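Local coordinates for zinc transport transcriptional regulator (PDB 5YHY), which probably binds DNA as a zinc-responsive transcriptional regulator of the MarR family, at residues N6-D9 / Q10-T14; M45-E49 / Q50-N54; A55-A58 / E59-I63; W95-T98 / E99-P103; E132-S135 / K136-A140. The protein carries 1 engineered substitution. One frame throughout, in Å; residues are numbered along the deposited sequence.

Interaction 1. Residues N6-D9 / Q10-T14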
loop_
_atom_site.group_PDB
_atom_site.type_symbol
_atom_site.label_atom_id
_atom_site.label_comp_id
_atom_site.label_asym_id
_atom_site.label_seq_id
_atom_site.Cartn_x
_atom_site.Cartn_y
_atom_site.Cartn_z
ATOM N N ASN A 6 6.813 -15.266 -4.716
ATOM C CA ASN A 6 6.058 -14.610 -5.762
ATOM C C ASN A 6 4.646 -14.257 -5.301
ATOM O O ASN A 6 4.137 -13.190 -5.625
ATOM C CB ASN A 6 6.040 -15.473 -7.019
ATOM C CG ASN A 6 7.339 -15.377 -7.786
ATOM O OD1 ASN A 6 7.890 -14.287 -7.944
ATOM N ND2 ASN A 6 7.846 -16.512 -8.249
ATOM N N GLN A 7 4.049 -15.129 -4.499
ATOM C CA GLN A 7 2.722 -14.848 -3.945
ATOM C C GLN A 7 2.768 -13.611 -3.059
ATOM O O GLN A 7 1.847 -12.776 -3.071
ATOM C CB GLN A 7 2.226 -16.017 -3.097
ATOM C CG GLN A 7 2.010 -17.328 -3.823
ATOM C CD GLN A 7 1.465 -18.376 -2.887
ATOM O OE1 GLN A 7 0.672 -18.063 -1.983
ATOM N NE2 GLN A 7 1.919 -19.625 -3.059
ATOM N N ILE A 8 3.829 -13.496 -2.268
ATOM C CA ILE A 8 3.971 -12.329 -1.398
ATOM C C ILE A 8 4.112 -11.061 -2.230
ATOM O O ILE A 8 3.459 -10.045 -1.954
ATOM C CB ILE A 8 5.162 -12.486 -0.431
ATOM C CG1 ILE A 8 4.874 -13.612 0.576
ATOM C CG2 ILE A 8 5.446 -11.169 0.297
ATOM C CD1 ILE A 8 6.127 -14.127 1.270
ATOM N N ASP A 9 4.962 -11.130 -3.253
ATOM C CA ASP A 9 5.191 -10.000 -4.156
ATOM C C ASP A 9 3.873 -9.528 -4.769
ATOM O O ASP A 9 3.568 -8.328 -4.773
ATOM C CB ASP A 9 6.165 -10.444 -5.252
ATOM C CG ASP A 9 6.725 -9.285 -6.058
ATOM O OD1 ASP A 9 6.969 -8.202 -5.488
ATOM O OD2 ASP A 9 6.939 -9.474 -7.276
ATOM N N GLN A 10 3.076 -10.473 -5.251
ATOM C CA GLN A 10 1.805 -10.142 -5.884
ATOM C C GLN A 10 0.784 -9.587 -4.894
ATOM O O GLN A 10 0.042 -8.665 -5.217
ATOM C CB GLN A 10 1.251 -11.338 -6.652
ATOM C CG GLN A 10 2.125 -11.697 -7.842
ATOM C CD GLN A 10 1.525 -12.770 -8.725
ATOM O OE1 GLN A 10 0.347 -13.121 -8.594
ATOM N NE2 GLN A 10 2.336 -13.296 -9.641
ATOM N N PHE A 11 0.766 -10.148 -3.686
ATOM C CA PHE A 11 -0.110 -9.661 -2.639
ATOM C C PHE A 11 0.188 -8.202 -2.311
ATOM O O PHE A 11 -0.714 -7.392 -2.148
ATOM C CB PHE A 11 0.039 -10.523 -1.380
ATOM C CG PHE A 11 -0.637 -9.940 -0.175
ATOM C CD1 PHE A 11 -2.008 -10.003 -0.046
ATOM C CD2 PHE A 11 0.103 -9.337 0.823
ATOM C CE1 PHE A 11 -2.635 -9.471 1.063
ATOM C CE2 PHE A 11 -0.519 -8.806 1.931
ATOM C CZ PHE A 11 -1.890 -8.873 2.046
ATOM N N LEU A 12 1.465 -7.868 -2.199
ATOM C CA LEU A 12 1.845 -6.515 -1.840
ATOM C C LEU A 12 1.503 -5.562 -2.973
ATOM O O LEU A 12 1.121 -4.419 -2.727
ATOM C CB LEU A 12 3.320 -6.447 -1.467
ATOM C CG LEU A 12 3.580 -7.192 -0.163
ATOM C CD1 LEU A 12 5.074 -7.323 0.095
ATOM C CD2 LEU A 12 2.875 -6.480 0.997
ATOM N N GLY A 13 1.604 -6.053 -4.204
ATOM C CA GLY A 13 1.139 -5.296 -5.361
ATOM C C GLY A 13 -0.345 -4.963 -5.273
ATOM O O GLY A 13 -0.754 -3.820 -5.505
ATOM N N THR A 14 -1.155 -5.959 -4.927
ATOM C CA THR A 14 -2.587 -5.755 -4.741
ATOM C C THR A 14 -2.855 -4.668 -3.704
ATOM O O THR A 14 -3.701 -3.792 -3.908
ATOM C CB THR A 14 -3.272 -7.060 -4.306
ATOM O OG1 THR A 14 -3.102 -8.043 -5.334
ATOM C CG2 THR A 14 -4.755 -6.833 -4.064
#
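The carbonyl oxygens of N6, Q7, I8 and D9 receive the backbone N-H groups of Q10, F11, L12 and G13 in turn, so residues 6-9 and 10-14 are successive turns of one helix, 4-19. The bonds are even in length. That from Q10 N to N6 O measures 2.9 Å. The one from G13 N to D9 O measures 3.1 Å. Beyond them T14 N reaches Q10 O and carries the pattern forward.

Among the side chains, I8 and L12 lie alongside each other, both pointing the same way, and meet through I8 CG2 and L12 CD1 at 3.9 Å. With CG1 of I8 set beside its own backbone N (chi1 -67°), the CG2 methyl is the branch left facing the following turn. L12 CG also lies 3.4 Å from I8 O, the oxygen that its own amide bonds. F11 begins close to the preceding turn, with CB 3.3 Å from Q7 O, but its CG stands opposite the backbone N (chi1 169°) and the ring is carried away, leaving I8 O near the ring plane at its edge. On the more exposed flank, the extended chain of Q10 lays CG 3.3 Å from N6 O. Across the dimer interface, T142 and Y119 of the second subunit pack on F11 and L12 respectively.

Because these main-chain polar groups are paired within the helix and I8, F11 and L12 add hydrocarbon surface, the turn offers an apolar face suited to burial, in keeping with the dimerisation region that MarR proteins build from their terminal helices.

Interaction 2. Residues M45-E49 / Q50-N54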
loop_
_atom_site.group_PDB
_atom_site.type_symbol
_atom_site.label_atom_id
_atom_site.label_comp_id
_atom_site.label_asym_id
_atom_site.label_seq_id
_atom_site.Cartn_x
_atom_site.Cartn_y
_atom_site.Cartn_z
ATOM N N MET A 45 -14.619 10.578 15.752
ATOM C CA MET A 45 -15.053 9.331 16.378
ATOM C C MET A 45 -14.947 9.379 17.887
ATOM O O MET A 45 -15.813 8.875 18.594
ATOM C CB MET A 45 -14.251 8.132 15.854
ATOM C CG MET A 45 -14.671 7.678 14.479
ATOM S SD MET A 45 -13.739 6.243 13.886
ATOM C CE MET A 45 -14.046 5.055 15.180
ATOM N N LEU A 46 -13.866 9.967 18.389
ATOM C CA LEU A 46 -13.678 10.070 19.819
ATOM C C LEU A 46 -14.769 10.959 20.444
ATOM O O LEU A 46 -15.354 10.613 21.469
ATOM C CB LEU A 46 -12.273 10.601 20.127
ATOM C CG LEU A 46 -11.941 10.787 21.599
ATOM C CD1 LEU A 46 -12.145 9.493 22.375
ATOM C CD2 LEU A 46 -10.508 11.302 21.764
ATOM N N LEU A 47 -15.052 12.089 19.803
ATOM C CA LEU A 47 -16.022 13.040 20.345
ATOM C C LEU A 47 -17.452 12.505 20.290
ATOM O O LEU A 47 -18.294 12.902 21.098
ATOM C CB LEU A 47 -15.917 14.392 19.634
ATOM C CG LEU A 47 -14.565 15.084 19.812
ATOM C CD1 LEU A 47 -14.624 16.451 19.136
ATOM C CD2 LEU A 47 -14.204 15.222 21.287
ATOM N N ALA A 48 -17.720 11.605 19.347
ATOM C CA ALA A 48 -19.028 10.952 19.266
ATOM C C ALA A 48 -19.267 10.117 20.521
ATOM O O ALA A 48 -20.403 9.916 20.953
ATOM C CB ALA A 48 -19.107 10.074 18.020
ATOM N N GLU A 49 -18.174 9.638 21.097
ATOM C CA GLU A 49 -18.200 8.786 22.273
ATOM C C GLU A 49 -18.188 9.609 23.560
ATOM O O GLU A 49 -18.893 9.289 24.517
ATOM C CB GLU A 49 -16.989 7.851 22.219
ATOM C CG GLU A 49 -16.815 6.931 23.398
ATOM C CD GLU A 49 -15.568 6.077 23.248
ATOM O OE1 GLU A 49 -14.471 6.549 23.623
ATOM O OE2 GLU A 49 -15.680 4.946 22.734
ATOM N N GLN A 50 -17.400 10.681 23.570
ATOM C CA GLN A 50 -17.201 11.485 24.774
ATOM C C GLN A 50 -16.721 12.894 24.443
ATOM O O GLN A 50 -15.743 13.059 23.722
ATOM C CB GLN A 50 -16.153 10.832 25.675
ATOM C CG GLN A 50 -16.676 9.740 26.593
ATOM C CD GLN A 50 -17.388 10.293 27.813
ATOM O OE1 GLN A 50 -18.613 10.440 27.820
ATOM N NE2 GLN A 50 -16.621 10.600 28.858
ATOM N N ILE A 51 -17.393 13.902 24.989
ATOM C CA ILE A 51 -16.868 15.267 24.950
ATOM C C ILE A 51 -15.495 15.265 25.622
ATOM O O ILE A 51 -15.330 14.687 26.699
ATOM C CB ILE A 51 -17.811 16.248 25.677
ATOM C CG1 ILE A 51 -19.102 16.429 24.876
ATOM C CG2 ILE A 51 -17.123 17.581 25.908
ATOM C CD1 ILE A 51 -20.154 17.261 25.590
ATOM N N SER A 52 -14.504 15.902 24.998
ATOM C CA SER A 52 -13.126 15.716 25.428
ATOM C C SER A 52 -12.285 16.983 25.380
ATOM O O SER A 52 -12.492 17.845 24.526
ATOM C CB SER A 52 -12.434 14.668 24.542
ATOM O OG SER A 52 -13.158 13.451 24.482
ATOM N N THR A 53 -11.312 17.068 26.279
ATOM C CA THR A 53 -10.302 18.122 26.240
ATOM C C THR A 53 -9.204 17.843 25.208
ATOM O O THR A 53 -9.071 16.719 24.708
ATOM C CB THR A 53 -9.609 18.262 27.608
ATOM O OG1 THR A 53 -8.900 17.049 27.897
ATOM C CG2 THR A 53 -10.631 18.525 28.706
ATOM N N ASN A 54 -8.401 18.862 24.904
ATOM C CA ASN A 54 -7.232 18.660 24.052
ATOM C C ASN A 54 -6.349 17.557 24.622
ATOM O O ASN A 54 -5.837 16.715 23.882
ATOM C CB ASN A 54 -6.397 19.937 23.934
ATOM C CG ASN A 54 -7.059 20.994 23.085
ATOM O OD1 ASN A 54 -8.221 21.329 23.291
ATOM N ND2 ASN A 54 -6.317 21.531 22.125
#
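L46 O takes two backbone hydrogen bonds, from E49 N and from Q50 N, as the chain leaves helix 38-49. The bond from Q50 N is 2.9 Å long and lies in the carbonyl plane, though bent at the hydrogen (147°). A weaker polar contact runs the other way, for L47 CA directs its hydrogen at Q50 O over 3.4 Å, nearly straight at 163°. That same oxygen accepts the hydroxyl of S52, whose OG sits 2.7 Å from Q50 O and approaches from above the carbonyl plane. With OG placed beside the S52 backbone N (chi1 -54°), the hydroxyl folds back along the chain to make this bond, and Q50 O is held from two directions.

Here the chain crosses between two helices of the winged helix-turn-helix. Backbone bonds tie S52 to W95 of strand 93-97, much as a short extended stretch joins the wing sheet in such folds, and T53 then caps helix 54-61 through its OG1 and K56 N.

Van der Waals contacts complete the turn. L47 CD2 touches S52 CB at 3.7 Å and also lies 3.6 Å from Q50 O, so one methyl covers both the serine and the carbonyl. L46, its CG opposite the backbone N, makes a looser approach to the hydroxyl, with CG 4.1 Å from S52 OG, and packs on I57 of the next helix.

Interaction 3. Residues A55-A58 / E59-I63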
loop_
_atom_site.group_PDB
_atom_site.type_symbol
_atom_site.label_atom_id
_atom_site.label_comp_id
_atom_site.label_asym_id
_atom_site.label_seq_id
_atom_site.Cartn_x
_atom_site.Cartn_y
_atom_site.Cartn_z
ATOM N N ALA A 55 -6.161 17.580 25.941
ATOM C CA ALA A 55 -5.301 16.596 26.604
ATOM C C ALA A 55 -5.828 15.181 26.436
ATOM O O ALA A 55 -5.066 14.263 26.135
ATOM C CB ALA A 55 -5.145 16.928 28.085
ATOM N N LYS A 56 -7.136 15.015 26.611
ATOM C CA LYS A 56 -7.769 13.713 26.483
ATOM C C LYS A 56 -7.652 13.183 25.053
ATOM O O LYS A 56 -7.419 11.990 24.832
ATOM C CB LYS A 56 -9.235 13.798 26.914
ATOM C CG LYS A 56 -10.037 12.529 26.705
ATOM C CD LYS A 56 -9.498 11.380 27.542
ATOM C CE LYS A 56 -9.491 11.716 29.021
ATOM N NZ LYS A 56 -9.160 10.515 29.844
ATOM N N ILE A 57 -7.795 14.077 24.078
ATOM C CA ILE A 57 -7.652 13.675 22.687
ATOM C C ILE A 57 -6.238 13.160 22.396
ATOM O O ILE A 57 -6.063 12.125 21.749
ATOM C CB ILE A 57 -8.014 14.816 21.721
ATOM C CG1 ILE A 57 -9.492 15.188 21.876
ATOM C CG2 ILE A 57 -7.735 14.396 20.289
ATOM C CD1 ILE A 57 -9.875 16.488 21.152
ATOM N N ALA A 58 -5.229 13.894 22.868
ATOM C CA ALA A 58 -3.838 13.493 22.674
ATOM C C ALA A 58 -3.569 12.149 23.335
ATOM O O ALA A 58 -2.871 11.302 22.778
ATOM C CB ALA A 58 -2.878 14.559 23.233
ATOM N N GLU A 59 -4.131 11.969 24.524
ATOM C CA GLU A 59 -3.950 10.733 25.273
ATOM C C GLU A 59 -4.557 9.557 24.508
ATOM O O GLU A 59 -3.914 8.519 24.317
ATOM C CB GLU A 59 -4.615 10.866 26.644
ATOM C CG GLU A 59 -4.583 9.601 27.492
ATOM C CD GLU A 59 -5.549 9.673 28.660
ATOM O OE1 GLU A 59 -6.769 9.772 28.413
ATOM O OE2 GLU A 59 -5.096 9.642 29.823
ATOM N N LYS A 60 -5.803 9.723 24.081
ATOM C CA LYS A 60 -6.561 8.629 23.476
ATOM C C LYS A 60 -6.021 8.225 22.114
ATOM O O LYS A 60 -5.975 7.040 21.778
ATOM C CB LYS A 60 -8.033 9.026 23.327
ATOM C CG LYS A 60 -8.833 8.993 24.617
ATOM C CD LYS A 60 -9.321 7.583 24.913
ATOM C CE LYS A 60 -10.521 7.599 25.852
ATOM N NZ LYS A 60 -11.017 6.218 26.140
ATOM N N LEU A 61 -5.633 9.212 21.315
ATOM C CA LEU A 61 -5.186 8.939 19.958
ATOM C C LEU A 61 -3.680 8.711 19.893
ATOM O O LEU A 61 -3.141 8.391 18.831
ATOM C CB LEU A 61 -5.592 10.073 19.006
ATOM C CG LEU A 61 -7.093 10.330 18.864
ATOM C CD1 LEU A 61 -7.327 11.381 17.791
ATOM C CD2 LEU A 61 -7.851 9.051 18.537
ATOM N N LYS A 62 -3.013 8.880 21.030
ATOM C CA LYS A 62 -1.573 8.673 21.125
ATOM C C LYS A 62 -0.811 9.572 20.162
ATOM O O LYS A 62 0.100 9.128 19.465
ATOM C CB LYS A 62 -1.219 7.197 20.884
ATOM C CG LYS A 62 -1.846 6.258 21.893
ATOM C CD LYS A 62 -1.285 4.845 21.745
ATOM C CE LYS A 62 -1.634 3.979 22.950
ATOM N NZ LYS A 62 -3.078 3.643 22.992
ATOM N N ILE A 63 -1.191 10.845 20.131
ATOM C CA ILE A 63 -0.513 11.829 19.283
ATOM C C ILE A 63 -0.163 13.059 20.111
ATOM O O ILE A 63 -0.595 13.185 21.251
ATOM C CB ILE A 63 -1.367 12.249 18.075
ATOM C CG1 ILE A 63 -2.707 12.808 18.557
ATOM C CG2 ILE A 63 -1.560 11.070 17.113
ATOM C CD1 ILE A 63 -3.655 13.213 17.428
#
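K56 and E59 run side by side, their chains pointing the same way, and close a salt bridge on the outer face of helix 54-61. K56 NZ stands 2.9 Å from E59 OE1, which accepts through its syn lone pair, the one on the side of OE2. The lysine reaches it by a double bend at chi2 (63°) and chi3, which folds the chain against the carboxylate so that CD also comes within 3.3 Å of E59 OE1. E59, by contrast, is extended beyond CG. K60 takes the flank of K56 one turn on: K60 CG and K56 CD touch at 3.8 Å through their methylene portions, while the two ammonium groups stay apart.

On the inner face I57 and L61 are also aligned in parallel, joined by I57 CG2 and L61 CD1 at 3.9 Å. This side turns toward helix 38-49, where I43 packs on both, and toward helix 65-77, where V68 and L72 meet I57. Helix 54-61 and helix 65-77 form the helix-turn-helix of the MarR fold, in which the second helix is the usual recognition helix.

The turn between them starts with a Schellman motif. K62 takes a positive phi (58°), and I63 N doubles back to A58 O at 3.2 Å, in the carbonyl plane and on a lone pair. Inside it, K62 N makes a weak bond to E59 O. The fold-back sets A58 CB 3.3 Å from I63 O, and V68 of helix 65-77 packs against both residues.

Interaction 4. Residues W95-T98 / E99-P103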
loop_
_atom_site.group_PDB
_atom_site.type_symbol
_atom_site.label_atom_id
_atom_site.label_comp_id
_atom_site.label_asym_id
_atom_site.label_seq_id
_atom_site.Cartn_x
_atom_site.Cartn_y
_atom_site.Cartn_z
ATOM N N TRP A 95 -14.371 19.841 23.742
ATOM C CA TRP A 95 -14.808 19.780 22.354
ATOM C C TRP A 95 -15.927 18.788 22.174
ATOM O O TRP A 95 -15.897 17.696 22.754
ATOM C CB TRP A 95 -13.637 19.394 21.448
ATOM C CG TRP A 95 -12.559 20.419 21.477
ATOM C CD1 TRP A 95 -11.451 20.418 22.265
ATOM C CD2 TRP A 95 -12.505 21.628 20.709
ATOM N NE1 TRP A 95 -10.694 21.540 22.020
ATOM C CE2 TRP A 95 -11.319 22.298 21.065
ATOM C CE3 TRP A 95 -13.339 22.199 19.742
ATOM C CZ2 TRP A 95 -10.951 23.519 20.499
ATOM C CZ3 TRP A 95 -12.968 23.400 19.177
ATOM C CH2 TRP A 95 -11.786 24.048 19.555
ATOM N N SER A 96 -16.911 19.170 21.365
ATOM C CA SER A 96 -18.002 18.273 21.008
ATOM C C SER A 96 -18.319 18.342 19.519
ATOM O O SER A 96 -17.934 19.291 18.831
ATOM C CB SER A 96 -19.245 18.596 21.837
ATOM O OG SER A 96 -19.637 19.934 21.629
ATOM N N LEU A 97 -19.019 17.327 19.018
ATOM C CA LEU A 97 -19.452 17.318 17.632
ATOM C C LEU A 97 -20.551 18.347 17.407
ATOM O O LEU A 97 -21.355 18.608 18.300
ATOM C CB LEU A 97 -20.023 15.951 17.260
ATOM C CG LEU A 97 -19.079 14.758 17.337
ATOM C CD1 LEU A 97 -19.798 13.548 16.764
ATOM C CD2 LEU A 97 -17.816 15.057 16.552
ATOM N N THR A 98 -20.574 18.912 16.210
ATOM C CA THR A 98 -21.753 19.628 15.730
ATOM C C THR A 98 -22.671 18.604 15.068
ATOM O O THR A 98 -22.248 17.487 14.763
ATOM C CB THR A 98 -21.388 20.714 14.710
ATOM O OG1 THR A 98 -20.828 20.115 13.534
ATOM C CG2 THR A 98 -20.396 21.717 15.314
ATOM N N GLU A 99 -23.931 18.968 14.842
ATOM C CA GLU A 99 -24.842 18.038 14.172
ATOM C C GLU A 99 -24.310 17.618 12.802
ATOM O O GLU A 99 -24.492 16.473 12.381
ATOM C CB GLU A 99 -26.247 18.641 14.044
ATOM C CG GLU A 99 -27.247 18.102 15.063
ATOM C CD GLU A 99 -27.356 16.578 15.052
ATOM O OE1 GLU A 99 -27.267 15.964 13.963
ATOM O OE2 GLU A 99 -27.524 15.990 16.142
ATOM N N LYS A 100 -23.647 18.538 12.110
ATOM C CA LYS A 100 -23.045 18.258 10.811
ATOM C C LYS A 100 -22.115 17.037 10.884
ATOM O O LYS A 100 -22.028 16.245 9.943
ATOM C CB LYS A 100 -22.267 19.488 10.336
ATOM C CG LYS A 100 -21.534 19.346 9.008
ATOM C CD LYS A 100 -20.809 20.647 8.664
ATOM C CE LYS A 100 -19.902 20.501 7.456
ATOM N NZ LYS A 100 -19.312 21.814 7.031
ATOM N N ALA A 101 -21.433 16.889 12.017
ATOM C CA ALA A 101 -20.393 15.872 12.160
ATOM C C ALA A 101 -20.912 14.498 12.554
ATOM O O ALA A 101 -20.218 13.494 12.375
ATOM C CB ALA A 101 -19.346 16.330 13.171
ATOM N N VAL A 102 -22.117 14.457 13.107
ATOM C CA VAL A 102 -22.685 13.214 13.611
ATOM C C VAL A 102 -22.663 12.092 12.562
ATOM O O VAL A 102 -22.161 11.007 12.836
ATOM C CB VAL A 102 -24.101 13.444 14.178
ATOM C CG1 VAL A 102 -24.775 12.120 14.500
ATOM C CG2 VAL A 102 -24.018 14.323 15.416
ATOM N N PRO A 103 -23.190 12.348 11.355
ATOM C CA PRO A 103 -23.150 11.254 10.374
ATOM C C PRO A 103 -21.738 10.955 9.861
ATOM O O PRO A 103 -21.471 9.819 9.453
ATOM C CB PRO A 103 -24.034 11.771 9.232
ATOM C CG PRO A 103 -23.992 13.273 9.368
ATOM C CD PRO A 103 -23.940 13.515 10.854
#
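T98 O receives the backbone amide of A101 at 2.9 Å where strand 93-97 turns into the approach to helix 102-123. This bond spans three residues, and V102 N adds a weak second bond to the same T98 O.

The side chain of T98 has its hydroxyl between the backbone N and the carbonyl carbon (chi1 64°), which swings OG1 over the start of the turn, 3.6 Å from K100 CB. There its firm polar partner is the backbone oxygen of E79. K100 extends fully, CG opposite its backbone N and every later torsion near 180°, and so passes from the turn to Q78, whose backbone oxygen its NZ bonds. The two side chains thus both fasten the turn to residues 78-79, just ahead of strand 81-85.

L97 sets its CG beside the backbone N (chi1 -62°) and directs its branch at the new helix. Its CD2 meets A101 CB at 3.9 Å, while L97 CD1 makes a looser contact with V102, 4.5 Å from its CG2. A101 CB also lies 3.5 Å from T98 O, and L44, L47 and A48 of helix 38-49 pack against L97.

A second wing strand leading through a short turn into a long helix is the characteristic exit from the winged helix-turn-helix in MarR proteins; here that helix carries the zinc ligands H108 and H112.

Interaction 5. Residues E132-S135 / K136-A140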
loop_
_atom_site.group_PDB
_atom_site.type_symbol
_atom_site.label_atom_id
_atom_site.label_comp_id
_atom_site.label_asym_id
_atom_site.label_seq_id
_atom_site.Cartn_x
_atom_site.Cartn_y
_atom_site.Cartn_z
ATOM N N GLU A 132 -1.003 -18.428 14.866
ATOM C CA GLU A 132 0.359 -18.163 15.319
ATOM C C GLU A 132 1.343 -18.123 14.145
ATOM O O GLU A 132 2.227 -17.257 14.106
ATOM C CB GLU A 132 0.801 -19.213 16.337
ATOM C CG GLU A 132 2.142 -18.891 16.970
ATOM C CD GLU A 132 2.501 -19.852 18.091
ATOM O OE1 GLU A 132 2.011 -21.006 18.073
ATOM O OE2 GLU A 132 3.271 -19.450 18.992
ATOM N N VAL A 133 1.189 -19.053 13.199
ATOM C CA VAL A 133 2.033 -19.069 12.006
ATOM C C VAL A 133 1.847 -17.764 11.228
ATOM O O VAL A 133 2.817 -17.098 10.863
ATOM C CB VAL A 133 1.711 -20.269 11.089
ATOM C CG1 VAL A 133 2.451 -20.151 9.763
ATOM C CG2 VAL A 133 2.079 -21.578 11.793
ATOM N N ILE A 134 0.591 -17.412 10.973
ATOM C CA ILE A 134 0.283 -16.175 10.261
ATOM C C ILE A 134 0.869 -14.966 10.993
ATOM O O ILE A 134 1.472 -14.085 10.386
ATOM C CB ILE A 134 -1.226 -16.004 10.075
ATOM C CG1 ILE A 134 -1.771 -17.125 9.189
ATOM C CG2 ILE A 134 -1.536 -14.635 9.448
ATOM C CD1 ILE A 134 -3.302 -17.280 9.253
ATOM N N SER A 135 0.689 -14.928 12.309
ATOM C CA SER A 135 1.188 -13.806 13.104
ATOM C C SER A 135 2.711 -13.664 13.020
ATOM O O SER A 135 3.233 -12.552 12.851
ATOM C CB SER A 135 0.749 -13.966 14.565
ATOM O OG SER A 135 1.219 -12.900 15.366
ATOM N N LYS A 136 3.420 -14.784 13.137
ATOM C CA LYS A 136 4.877 -14.780 13.021
ATOM C C LYS A 136 5.302 -14.285 11.648
ATOM O O LYS A 136 6.228 -13.482 11.537
ATOM C CB LYS A 136 5.451 -16.173 13.305
ATOM C CG LYS A 136 5.345 -16.537 14.780
ATOM C CD LYS A 136 5.956 -17.899 15.080
ATOM C CE LYS A 136 7.471 -17.841 15.076
ATOM N NZ LYS A 136 8.063 -19.121 15.572
ATOM N N PHE A 137 4.597 -14.750 10.620
ATOM C CA PHE A 137 4.831 -14.296 9.258
ATOM C C PHE A 137 4.644 -12.775 9.127
ATOM O O PHE A 137 5.506 -12.070 8.586
ATOM C CB PHE A 137 3.897 -15.031 8.283
ATOM C CG PHE A 137 3.970 -14.495 6.886
ATOM C CD1 PHE A 137 5.060 -14.797 6.080
ATOM C CD2 PHE A 137 2.964 -13.688 6.389
ATOM C CE1 PHE A 137 5.146 -14.294 4.806
ATOM C CE2 PHE A 137 3.049 -13.178 5.100
ATOM C CZ PHE A 137 4.142 -13.485 4.320
ATOM N N LEU A 138 3.515 -12.271 9.606
ATOM C CA LEU A 138 3.236 -10.847 9.481
ATOM C C LEU A 138 4.251 -10.006 10.235
ATOM O O LEU A 138 4.659 -8.949 9.758
ATOM C CB LEU A 138 1.828 -10.512 9.959
ATOM C CG LEU A 138 0.717 -11.088 9.089
ATOM C CD1 LEU A 138 -0.613 -10.723 9.728
ATOM C CD2 LEU A 138 0.818 -10.551 7.669
ATOM N N SER A 139 4.628 -10.460 11.430
ATOM C CA SER A 139 5.600 -9.734 12.239
ATOM C C SER A 139 6.934 -9.633 11.518
ATOM O O SER A 139 7.539 -8.563 11.464
ATOM C CB SER A 139 5.772 -10.420 13.592
ATOM O OG SER A 139 4.604 -10.251 14.371
ATOM N N ALA A 140 7.370 -10.746 10.939
ATOM C CA ALA A 140 8.652 -10.789 10.247
ATOM C C ALA A 140 8.620 -9.943 8.987
ATOM O O ALA A 140 9.574 -9.216 8.687
ATOM C CB ALA A 140 9.028 -12.222 9.910
HETATM O O HOH W 1 3.977 -12.400 15.930
#
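S135 OG is gripped by a water that donates to it at 2.9 Å and by Q7 OE1 of the second subunit. The same water continues to S139 OG at 2.7 Å, linking two serines a turn apart, beside the second subunit. The hydroxyl of S135 stands opposite its own backbone N (chi1 180°), whereas that of S139 lies beside its own (chi1 -70°); S135 OG and S139 OG are 4.4 Å apart, and the water bridges them.

Four backbone bonds hold the two turns together; the shortest, L138 N to I134 O, is 2.8 Å.

In MarR dimers the last helix joins the first in the dimerisation region, and here the inward face is apolar. I134 and L138 lie alongside, joined by I134 CG2 and L138 CD1 at 4.0 Å. F137 keeps I134 O near its ring plane, at the edge, and F137 CB is 3.3 Å from that oxygen. I134 and F137 each pack on the other's counterpart in the second subunit. On the outer side K136 lays CG 3.3 Å from E132 O.

Interactions 1 and 5 belong to the dimerisation region and touch through I8 CD1 and F137 CE1 at 3.7 Å. Each combines an isoleucine-leucine pair one turn apart with a phenylalanine, and each meets the second subunit. Interactions 2, 3 and 4 gather in the DNA-binding domain, where the second subunit does not touch them. Interaction 2, partly buried like interactions 1 and 5, borders both neighbours: L46 packs on helix 54-61 of interaction 3, and N54 OD1 bonds W95 NE1 of interaction 4. Interactions 3 and 4 are surface contacts, the former with a salt bridge and a helix C-cap, the latter a strand-to-helix turn. The centres of interactions 1 and 4 are about 40 Å apart.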